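Local coordinates for protein alkylpurine DNA glycosylase AlkC (Pseudomonas fluorescens, PDB 5VHV) that probably excises alkylated purine bases from damaged DNA as a base excision repair glycosylase, without flipping the damaged nucleotide out of the helix, at residues R121-L124 with R130-A133. Sequence-based numbering, arbitrary orientation.
Sequences RHFL and RTLA
T131 of helix 128-138 reaches into the notch between F123 and L124 of helix 119-126; its methyl packs mainly on L124, with F123 CB a little farther off, while its hydroxyl lies against F123. T131 CG2 lies 3.7 Å from L124 CD2 and almost as near to L124 CG, so the threonine methyl rests against the branch point of the leucine as well as one of its tips. L124 CD2 also covers T131 CB at 3.8 Å, and beyond it approaches the backbone at L132 N, 4.0 Å away. The two side chains cross at a slant. In T131 the methyl stands anti to the backbone N, which leaves the hydroxyl anti to the carbonyl carbon (chi1 -53°) and turned to F123.

The polar branch is held from the short connection just ahead of its helix: T131 OG1 hydrogen-bonds to the carbonyl oxygen of D127, four residues back, which satisfies this buried hydroxyl. Across the contact it has van der Waals neighbours: T131 OG1 sits 3.4 Å from F123 CB and 3.3 Å from F123 O, and no hydrogen bond links the two segments.

F123 meets T131 through its CB and its carbonyl oxygen, while the F123 side chain also touches S103 and M104 of helix 100-110. T131 also touches F100 of that helix, and L124 touches L164 on a loop. The four touching residues are buried, yet the segments hide just 163 Å² between them, with CA atoms of L124 and T131 5.7 Å apart at the nearest point. The contact joins two successive helices linked by a single residue, about 7 Å from the bound DNA at the nearest atoms, consistent with the HEAT-like helical repeat architecture of the AlkC/AlkD family of DNA alkylation repair glycosylases.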
loop_
_atom_site.group_PDB
_atom_site.type_symbol
_atom_site.label_atom_id
_atom_site.label_comp_id
_atom_site.label_asym_id
_atom_site.label_seq_id
_atom_site.Cartn_x
_atom_site.Cartn_y
_atom_site.Cartn_z
ATOM N N ARG A 121 -6.164 14.437 -0.766
ATOM C CA ARG A 121 -5.709 14.580 0.615
ATOM C C ARG A 121 -5.447 16.034 0.988
ATOM O O ARG A 121 -5.598 16.401 2.156
ATOM C CB ARG A 121 -4.469 13.705 0.841
ATOM C CG ARG A 121 -4.817 12.218 0.676
ATOM C CD ARG A 121 -3.591 11.317 0.740
ATOM N NE ARG A 121 -3.046 11.018 2.066
ATOM C CZ ARG A 121 -3.579 10.132 2.911
ATOM N NH1 ARG A 121 -4.716 9.519 2.597
ATOM N NH2 ARG A 121 -2.967 9.836 4.069
ATOM N N HIS A 122 -5.095 16.890 0.016
ATOM C CA HIS A 122 -4.978 18.312 0.321
ATOM C C HIS A 122 -6.329 18.889 0.698
ATOM O O HIS A 122 -6.421 19.755 1.584
ATOM C CB HIS A 122 -4.380 19.068 -0.866
ATOM C CG HIS A 122 -2.980 18.645 -1.179
ATOM N ND1 HIS A 122 -1.889 19.107 -0.468
ATOM C CD2 HIS A 122 -2.501 17.743 -2.064
ATOM C CE1 HIS A 122 -0.793 18.532 -0.932
ATOM N NE2 HIS A 122 -1.137 17.700 -1.903
ATOM N N PHE A 123 -7.394 18.413 0.047
ATOM C CA PHE A 123 -8.735 18.881 0.380
ATOM C C PHE A 123 -9.194 18.291 1.709
ATOM O O PHE A 123 -9.821 18.987 2.511
ATOM C CB PHE A 123 -9.717 18.532 -0.743
ATOM C CG PHE A 123 -9.521 19.337 -2.014
ATOM C CD1 PHE A 123 -10.158 20.564 -2.199
ATOM C CD2 PHE A 123 -8.713 18.857 -3.018
ATOM C CE1 PHE A 123 -9.991 21.287 -3.380
ATOM C CE2 PHE A 123 -8.531 19.573 -4.211
ATOM C CZ PHE A 123 -9.164 20.792 -4.383
ATOM N N LEU A 124 -8.865 17.020 1.984
ATOM C CA LEU A 124 -9.213 16.453 3.284
ATOM C C LEU A 124 -8.493 17.178 4.410
ATOM O O LEU A 124 -9.019 17.274 5.526
ATOM C CB LEU A 124 -8.902 14.957 3.308
ATOM C CG LEU A 124 -9.880 14.081 2.513
ATOM C CD1 LEU A 124 -9.278 12.714 2.284
ATOM C CD2 LEU A 124 -11.233 13.930 3.226
ATOM N N ARG A 130 -16.256 18.885 4.395
ATOM C CA ARG A 130 -16.812 19.089 3.060
ATOM C C ARG A 130 -16.364 17.985 2.114
ATOM O O ARG A 130 -17.159 17.476 1.311
ATOM C CB ARG A 130 -16.392 20.451 2.516
ATOM C CG ARG A 130 -17.409 21.059 1.556
ATOM C CD ARG A 130 -16.927 22.397 0.990
ATOM N NE ARG A 130 -17.975 23.023 0.185
ATOM C CZ ARG A 130 -17.850 24.191 -0.443
ATOM N NH1 ARG A 130 -16.711 24.892 -0.366
ATOM N NH2 ARG A 130 -18.862 24.651 -1.169
ATOM N N THR A 131 -15.089 17.610 2.194
ATOM C CA THR A 131 -14.522 16.617 1.289
ATOM C C THR A 131 -14.974 15.210 1.672
ATOM O O THR A 131 -15.248 14.375 0.797
ATOM C CB THR A 131 -12.990 16.728 1.298
ATOM O OG1 THR A 131 -12.598 18.088 1.021
ATOM C CG2 THR A 131 -12.362 15.824 0.263
ATOM N N LEU A 132 -15.091 14.945 2.977
ATOM C CA LEU A 132 -15.599 13.651 3.421
ATOM C C LEU A 132 -16.970 13.365 2.816
ATOM O O LEU A 132 -17.241 12.239 2.367
ATOM C CB LEU A 132 -15.666 13.597 4.956
ATOM C CG LEU A 132 -16.278 12.315 5.549
ATOM C CD1 LEU A 132 -15.424 11.090 5.243
ATOM C CD2 LEU A 132 -16.428 12.461 7.047
ATOM N N ALA A 133 -17.839 14.376 2.766
ATOM C CA ALA A 133 -19.178 14.167 2.212
ATOM C C ALA A 133 -19.101 13.755 0.749
ATOM O O ALA A 133 -19.849 12.880 0.291
ATOM C CB ALA A 133 -20.019 15.435 2.360
#